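Local coordinates for protein Xaa-Pro Dipeptidase (Alteromonas macleodii, PDB 2QS8) that probably hydrolyses dipeptides as a metal-dependent carboxypeptidase of the amidohydrolase superfamily, holding a magnesium ion and a methionine in its active site, at residues G14-S26 and P350-T362. Residues are numbered along the deposited sequence; the frame is centred on the assembly and turned at random.
Sequences GKLIDGKSDQVQS and PAMKAIQSATMET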
ATOM      1  N   GLY A  14     -15.551  16.085 -57.379  1.00 31.47           N
ATOM      2  CA  GLY A  14     -15.960  15.185 -58.440  1.00 32.21           C
ATOM      3  C   GLY A  14     -16.821  14.107 -57.832  1.00 33.55           C
ATOM      4  O   GLY A  14     -17.955  13.881 -58.260  1.00 34.19           O
ATOM      5  N   LYS A  15     -16.272  13.447 -56.820  1.00 32.57           N
ATOM      6  CA  LYS A  15     -16.981  12.403 -56.101  1.00 32.55           C
ATOM      7  C   LYS A  15     -16.877  12.690 -54.605  1.00 31.77           C
ATOM      8  O   LYS A  15     -15.945  13.365 -54.154  1.00 29.64           O
ATOM      9  CB  LYS A  15     -16.400  11.030 -56.438  1.00 34.50           C
ATOM     10  CG  LYS A  15     -16.627  10.630 -57.887  1.00 38.30           C
ATOM     11  CD  LYS A  15     -16.423   9.147 -58.086  1.00 42.15           C
ATOM     12  CE  LYS A  15     -16.844   8.713 -59.483  1.00 44.50           C
ATOM     13  NZ  LYS A  15     -16.792   7.226 -59.611  1.00 46.36           N
ATOM     14  N   LEU A  16     -17.841  12.196 -53.838  1.00 31.27           N
ATOM     15  CA  LEU A  16     -17.840  12.449 -52.407  1.00 31.14           C
ATOM     16  C   LEU A  16     -18.302  11.286 -51.542  1.00 32.78           C
ATOM     17  O   LEU A  16     -19.423  10.796 -51.691  1.00 31.63           O
ATOM     18  CB  LEU A  16     -18.711  13.664 -52.090  1.00 31.67           C
ATOM     19  CG  LEU A  16     -18.973  13.945 -50.600  1.00 33.33           C
ATOM     20  CD1 LEU A  16     -17.701  14.470 -49.953  1.00 33.22           C
ATOM     21  CD2 LEU A  16     -20.094  14.970 -50.440  1.00 32.88           C
ATOM     22  N   ILE A  17     -17.414  10.847 -50.650  1.00 31.81           N
ATOM     23  CA  ILE A  17     -17.723   9.804 -49.684  1.00 31.72           C
ATOM     24  C   ILE A  17     -17.843  10.653 -48.416  1.00 32.17           C
ATOM     25  O   ILE A  17     -16.843  11.164 -47.909  1.00 33.16           O
ATOM     26  CB  ILE A  17     -16.573   8.784 -49.555  1.00 31.76           C
ATOM     27  CG1 ILE A  17     -16.335   8.103 -50.908  1.00 30.65           C
ATOM     28  CG2 ILE A  17     -16.910   7.738 -48.499  1.00 30.86           C
ATOM     29  CD1 ILE A  17     -15.199   7.107 -50.904  1.00 30.35           C
ATOM     30  N   ASP A  18     -19.062  10.826 -47.920  1.00 31.29           N
ATOM     31  CA  ASP A  18     -19.274  11.678 -46.759  1.00 30.98           C
ATOM     32  C   ASP A  18     -19.107  11.068 -45.368  1.00 30.77           C
ATOM     33  O   ASP A  18     -19.066  11.801 -44.385  1.00 29.15           O
ATOM     34  CB  ASP A  18     -20.637  12.388 -46.857  1.00 29.53           C
ATOM     35  CG  ASP A  18     -21.823  11.458 -46.631  1.00 29.98           C
ATOM     36  OD1 ASP A  18     -21.634  10.267 -46.316  1.00 30.81           O
ATOM     37  OD2 ASP A  18     -22.970  11.935 -46.767  1.00 32.53           O
ATOM     38  N   GLY A  19     -19.020   9.745 -45.282  1.00 31.04           N
ATOM     39  CA  GLY A  19     -18.848   9.116 -43.988  1.00 32.98           C
ATOM     40  C   GLY A  19     -20.096   8.488 -43.407  1.00 35.22           C
ATOM     41  O   GLY A  19     -19.998   7.589 -42.575  1.00 36.19           O
ATOM     42  N   LYS A  20     -21.262   8.957 -43.837  1.00 36.34           N
ATOM     43  CA  LYS A  20     -22.540   8.433 -43.359  1.00 37.64           C
ATOM     44  C   LYS A  20     -23.219   7.584 -44.432  1.00 37.89           C
ATOM     45  O   LYS A  20     -23.521   6.411 -44.211  1.00 36.47           O
ATOM     46  CB  LYS A  20     -23.472   9.583 -42.967  1.00 39.31           C
ATOM     47  CG  LYS A  20     -23.115  10.290 -41.670  1.00 40.25           C
ATOM     48  CD  LYS A  20     -23.932   9.752 -40.507  1.00 39.91           C
ATOM     49  CE  LYS A  20     -23.588  10.466 -39.208  1.00 40.39           C
ATOM     50  NZ  LYS A  20     -23.719  11.944 -39.318  1.00 36.39           N
ATOM     51  N   SER A  21     -23.449   8.189 -45.592  1.00 38.37           N
ATOM     52  CA  SER A  21     -24.098   7.510 -46.709  1.00 40.16           C
ATOM     53  C   SER A  21     -23.246   6.387 -47.287  1.00 41.48           C
ATOM     54  O   SER A  21     -22.054   6.571 -47.539  1.00 41.08           O
ATOM     55  CB  SER A  21     -24.421   8.507 -47.823  1.00 40.21           C
ATOM     56  OG  SER A  21     -24.862   7.829 -48.988  1.00 41.19           O
ATOM     57  N   ASP A  22     -23.865   5.228 -47.503  1.00 42.54           N
ATOM     58  CA  ASP A  22     -23.158   4.088 -48.064  1.00 44.65           C
ATOM     59  C   ASP A  22     -22.976   4.271 -49.563  1.00 44.82           C
ATOM     60  O   ASP A  22     -22.470   3.383 -50.242  1.00 46.89           O
ATOM     61  CB  ASP A  22     -23.934   2.792 -47.811  1.00 46.58           C
ATOM     62  CG  ASP A  22     -24.143   2.516 -46.340  1.00 50.05           C
ATOM     63  OD1 ASP A  22     -23.154   2.581 -45.572  1.00 52.48           O
ATOM     64  OD2 ASP A  22     -25.292   2.224 -45.949  1.00 51.57           O
ATOM     65  N   GLN A  23     -23.378   5.430 -50.072  1.00 44.98           N
ATOM     66  CA  GLN A  23     -23.278   5.715 -51.501  1.00 45.14           C
ATOM     67  C   GLN A  23     -22.223   6.748 -51.850  1.00 43.41           C
ATOM     68  O   GLN A  23     -22.039   7.725 -51.129  1.00 42.83           O
ATOM     69  CB  GLN A  23     -24.624   6.223 -52.033  1.00 48.04           C
ATOM     70  CG  GLN A  23     -25.816   5.371 -51.637  1.00 52.46           C
ATOM     71  CD  GLN A  23     -25.661   3.930 -52.071  1.00 55.52           C
ATOM     72  OE1 GLN A  23     -25.415   3.651 -53.245  1.00 56.96           O
ATOM     73  NE2 GLN A  23     -25.802   3.004 -51.128  1.00 56.89           N
ATOM     74  N   VAL A  24     -21.533   6.535 -52.961  1.00 42.13           N
ATOM     75  CA  VAL A  24     -20.547   7.498 -53.412  1.00 41.92           C
ATOM     76  C   VAL A  24     -21.380   8.521 -54.167  1.00 42.01           C
ATOM     77  O   VAL A  24     -22.068   8.178 -55.127  1.00 43.61           O
ATOM     78  CB  VAL A  24     -19.532   6.878 -54.371  1.00 42.67           C
ATOM     79  CG1 VAL A  24     -18.518   7.931 -54.792  1.00 41.47           C
ATOM     80  CG2 VAL A  24     -18.838   5.699 -53.701  1.00 42.38           C
ATOM     81  N   GLN A  25     -21.341   9.769 -53.722  1.00 40.76           N
ATOM     82  CA  GLN A  25     -22.116  10.826 -54.353  1.00 38.95           C
ATOM     83  C   GLN A  25     -21.314  11.515 -55.446  1.00 37.99           C
ATOM     84  O   GLN A  25     -20.108  11.693 -55.313  1.00 37.77           O
ATOM     85  CB  GLN A  25     -22.553  11.825 -53.287  1.00 39.17           C
ATOM     86  CG  GLN A  25     -23.287  11.149 -52.135  1.00 40.75           C
ATOM     87  CD  GLN A  25     -23.515  12.071 -50.961  1.00 41.89           C
ATOM     88  OE1 GLN A  25     -24.126  13.132 -51.098  1.00 44.02           O
ATOM     89  NE2 GLN A  25     -23.021  11.672 -49.789  1.00 42.52           N
ATOM     90  N   SER A  26     -21.988  11.897 -56.528  1.00 36.42           N
ATOM     91  CA  SER A  26     -21.315  12.552 -57.646  1.00 35.49           C
ATOM     92  C   SER A  26     -21.552  14.057 -57.707  1.00 34.21           C
ATOM     93  O   SER A  26     -22.646  14.533 -57.425  1.00 33.42           O
ATOM     94  CB  SER A  26     -21.765  11.929 -58.969  1.00 35.87           C
ATOM     95  OG  SER A  26     -21.445  10.552 -59.033  1.00 35.25           O
ATOM     96  N   PRO A 350     -16.067  -4.894 -46.730  1.00 34.55           N
ATOM     97  CA  PRO A 350     -16.232  -4.121 -47.966  1.00 33.20           C
ATOM     98  C   PRO A 350     -15.563  -2.758 -47.843  1.00 31.91           C
ATOM     99  O   PRO A 350     -15.546  -2.162 -46.769  1.00 32.38           O
ATOM    100  CB  PRO A 350     -17.753  -4.030 -48.117  1.00 35.01           C
ATOM    101  CG  PRO A 350     -18.253  -4.144 -46.712  1.00 34.52           C
ATOM    102  CD  PRO A 350     -17.377  -5.222 -46.138  1.00 33.66           C
ATOM    103  N   ALA A 351     -15.011  -2.270 -48.944  1.00 30.71           N
ATOM    104  CA  ALA A 351     -14.317  -0.990 -48.962  1.00 28.91           C
ATOM    105  C   ALA A 351     -15.005   0.189 -48.259  1.00 28.79           C
ATOM    106  O   ALA A 351     -14.369   0.908 -47.494  1.00 29.19           O
ATOM    107  CB  ALA A 351     -13.995  -0.608 -50.395  1.00 28.15           C
HETATM  108  N   MSE A 352     -16.287   0.401 -48.522  1.00 28.50           N
HETATM  109  CA  MSE A 352     -16.995   1.519 -47.919  1.00 27.54           C
HETATM  110  C   MSE A 352     -17.074   1.385 -46.404  1.00 27.02           C
HETATM  111  O   MSE A 352     -16.946   2.370 -45.676  1.00 25.24           O
HETATM  112  CB  MSE A 352     -18.403   1.648 -48.519  1.00 26.26           C
HETATM  113  CG  MSE A 352     -19.255   2.728 -47.865  1.00 24.63           C
HETATM  114 SE   MSE A 352     -18.412   4.484 -48.076  1.00 27.18          SE
HETATM  115  CE  MSE A 352     -19.447   5.292 -49.566  1.00 24.40           C
ATOM    116  N   LYS A 353     -17.290   0.163 -45.933  1.00 28.18           N
ATOM    117  CA  LYS A 353     -17.374  -0.079 -44.501  1.00 29.98           C
ATOM    118  C   LYS A 353     -16.022   0.203 -43.863  1.00 30.38           C
ATOM    119  O   LYS A 353     -15.949   0.676 -42.729  1.00 30.01           O
ATOM    120  CB  LYS A 353     -17.791  -1.518 -44.224  1.00 32.92           C
ATOM    121  CG  LYS A 353     -19.079  -1.632 -43.417  1.00 39.25           C
ATOM    122  CD  LYS A 353     -20.259  -0.922 -44.091  1.00 42.77           C
ATOM    123  CE  LYS A 353     -21.547  -1.107 -43.288  1.00 44.45           C
ATOM    124  NZ  LYS A 353     -22.686  -0.334 -43.861  1.00 45.96           N
ATOM    125  N   ALA A 354     -14.959  -0.076 -44.606  1.00 29.87           N
ATOM    126  CA  ALA A 354     -13.612   0.162 -44.123  1.00 30.51           C
ATOM    127  C   ALA A 354     -13.381   1.661 -43.964  1.00 30.03           C
ATOM    128  O   ALA A 354     -12.846   2.102 -42.949  1.00 30.39           O
ATOM    129  CB  ALA A 354     -12.592  -0.432 -45.088  1.00 29.99           C
ATOM    130  N   ILE A 355     -13.784   2.446 -44.959  1.00 29.34           N
ATOM    131  CA  ILE A 355     -13.603   3.890 -44.880  1.00 29.09           C
ATOM    132  C   ILE A 355     -14.441   4.486 -43.746  1.00 29.94           C
ATOM    133  O   ILE A 355     -14.027   5.444 -43.097  1.00 30.03           O
ATOM    134  CB  ILE A 355     -13.983   4.579 -46.198  1.00 28.80           C
ATOM    135  CG1 ILE A 355     -13.074   4.074 -47.315  1.00 30.57           C
ATOM    136  CG2 ILE A 355     -13.841   6.082 -46.057  1.00 26.93           C
ATOM    137  CD1 ILE A 355     -13.442   4.566 -48.686  1.00 31.33           C
ATOM    138  N   GLN A 356     -15.618   3.910 -43.507  1.00 29.35           N
ATOM    139  CA  GLN A 356     -16.479   4.412 -42.446  1.00 31.02           C
ATOM    140  C   GLN A 356     -15.884   4.086 -41.078  1.00 30.46           C
ATOM    141  O   GLN A 356     -16.147   4.781 -40.098  1.00 31.93           O
ATOM    142  CB  GLN A 356     -17.898   3.831 -42.581  1.00 29.99           C
ATOM    143  CG  GLN A 356     -18.561   4.200 -43.906  1.00 31.81           C
ATOM    144  CD  GLN A 356     -20.022   3.804 -43.990  1.00 30.87           C
ATOM    145  OE1 GLN A 356     -20.402   2.699 -43.626  1.00 32.34           O
ATOM    146  NE2 GLN A 356     -20.847   4.714 -44.492  1.00 32.27           N
ATOM    147  N   SER A 357     -15.059   3.044 -41.020  1.00 29.40           N
ATOM    148  CA  SER A 357     -14.440   2.656 -39.766  1.00 29.05           C
ATOM    149  C   SER A 357     -13.291   3.596 -39.398  1.00 28.11           C
ATOM    150  O   SER A 357     -12.819   3.584 -38.270  1.00 29.91           O
ATOM    151  CB  SER A 357     -13.911   1.223 -39.842  1.00 28.70           C
ATOM    152  OG  SER A 357     -12.653   1.191 -40.486  1.00 30.38           O
ATOM    153  N   ALA A 358     -12.844   4.404 -40.353  1.00 28.13           N
ATOM    154  CA  ALA A 358     -11.752   5.339 -40.108  1.00 26.10           C
ATOM    155  C   ALA A 358     -12.258   6.776 -40.098  1.00 27.07           C
ATOM    156  O   ALA A 358     -11.471   7.718 -40.052  1.00 26.32           O
ATOM    157  CB  ALA A 358     -10.684   5.175 -41.164  1.00 26.20           C
ATOM    158  N   THR A 359     -13.577   6.933 -40.143  1.00 27.22           N
ATOM    159  CA  THR A 359     -14.200   8.250 -40.133  1.00 27.59           C
ATOM    160  C   THR A 359     -15.223   8.393 -38.991  1.00 27.20           C
ATOM    161  O   THR A 359     -14.932   9.001 -37.962  1.00 25.90           O
ATOM    162  CB  THR A 359     -14.881   8.553 -41.502  1.00 27.10           C
ATOM    163  OG1 THR A 359     -15.654   7.426 -41.926  1.00 27.38           O
ATOM    164  CG2 THR A 359     -13.842   8.846 -42.550  1.00 26.61           C
HETATM  165  N   MSE A 360     -16.410   7.821 -39.169  1.00 27.82           N
HETATM  166  CA  MSE A 360     -17.460   7.886 -38.149  1.00 27.00           C
HETATM  167  C   MSE A 360     -17.250   6.925 -36.975  1.00 26.87           C
HETATM  168  O   MSE A 360     -17.560   7.250 -35.828  1.00 26.70           O
HETATM  169  CB  MSE A 360     -18.837   7.613 -38.780  1.00 25.21           C
HETATM  170  CG  MSE A 360     -19.372   8.771 -39.618  1.00 20.80           C
HETATM  171 SE   MSE A 360     -19.467  10.316 -38.423  1.00 26.49          SE
HETATM  172  CE  MSE A 360     -20.741   9.667 -37.055  1.00 16.22           C
ATOM    173  N   GLU A 361     -16.749   5.730 -37.248  1.00 26.76           N
ATOM    174  CA  GLU A 361     -16.531   4.782 -36.157  1.00 26.32           C
ATOM    175  C   GLU A 361     -15.430   5.259 -35.215  1.00 25.57           C
ATOM    176  O   GLU A 361     -15.545   5.137 -33.988  1.00 23.83           O
ATOM    177  CB  GLU A 361     -16.201   3.398 -36.715  1.00 26.83           C
ATOM    178  CG  GLU A 361     -17.394   2.765 -37.423  1.00 27.62           C
ATOM    179  CD  GLU A 361     -18.675   2.854 -36.589  1.00 28.46           C
ATOM    180  OE1 GLU A 361     -18.831   2.063 -35.639  1.00 30.71           O
ATOM    181  OE2 GLU A 361     -19.520   3.728 -36.876  1.00 29.22           O
ATOM    182  N   THR A 362     -14.368   5.815 -35.791  1.00 24.19           N
ATOM    183  CA  THR A 362     -13.267   6.327 -35.003  1.00 24.44           C
ATOM    184  C   THR A 362     -13.731   7.552 -34.235  1.00 25.47           C
ATOM    185  O   THR A 362     -13.353   7.743 -33.081  1.00 26.70           O
ATOM    186  CB  THR A 362     -12.065   6.723 -35.887  1.00 24.74           C
ATOM    187  OG1 THR A 362     -12.521   7.517 -36.989  1.00 24.56           O
ATOM    188  CG2 THR A 362     -11.343   5.485 -36.400  1.00 24.12           C
TER
HETATM  189  O   HOH W   1     -19.839   6.950 -46.081  1.00 33.38           O
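With chi1 near 175°, the Met352 chain leaves helix 351-357 pointing away from its own N and bends twice, which lays its selenium 3.6 Å from Ile17 CG2 and its methyl CE near Ser21 O. Methionine, here with selenium in place of sulfur, has a flexible chain that can bend along Ile17 and the backbone of residues 21-24, while Ile17 CD1 meets Ile355 CD1 at 3.8 Å, the two branched chains crossing at about a right angle. Gln356, extended beyond CG, carries its amide to the loop. There NE2 gives a weak bond to Asp22 OD1 (3.3 Å), the amide and carboxylate planes 58° apart, and another to a water 2.9 Å away that donates to Ser21 O. With an alanine here, the water and Asp22 would probably lose their shared NE2 donor, and a gap would open beside Gly19. Gly19 has a positive phi (103°), where a CB would be jammed against the carbonyl O of Asp18. Asp18 OD1 accepts from Lys20 N (an Asx turn) and also from Ser21 N (an Asx motif), shaping the loop from within. Met360 CG lies against Gly19 O, and its methyl CE touches Lys20 CE (3.7 Å), whose ammonium pairs with Glu376. Lys353 NZ adds a long, weak salt bridge to Asp22 OD1. Apolar packing thus joins the N-terminal beta-structure to the barrel's helical side; the bonds to Asp22 are weak, and a water links Gln356 to Ser21.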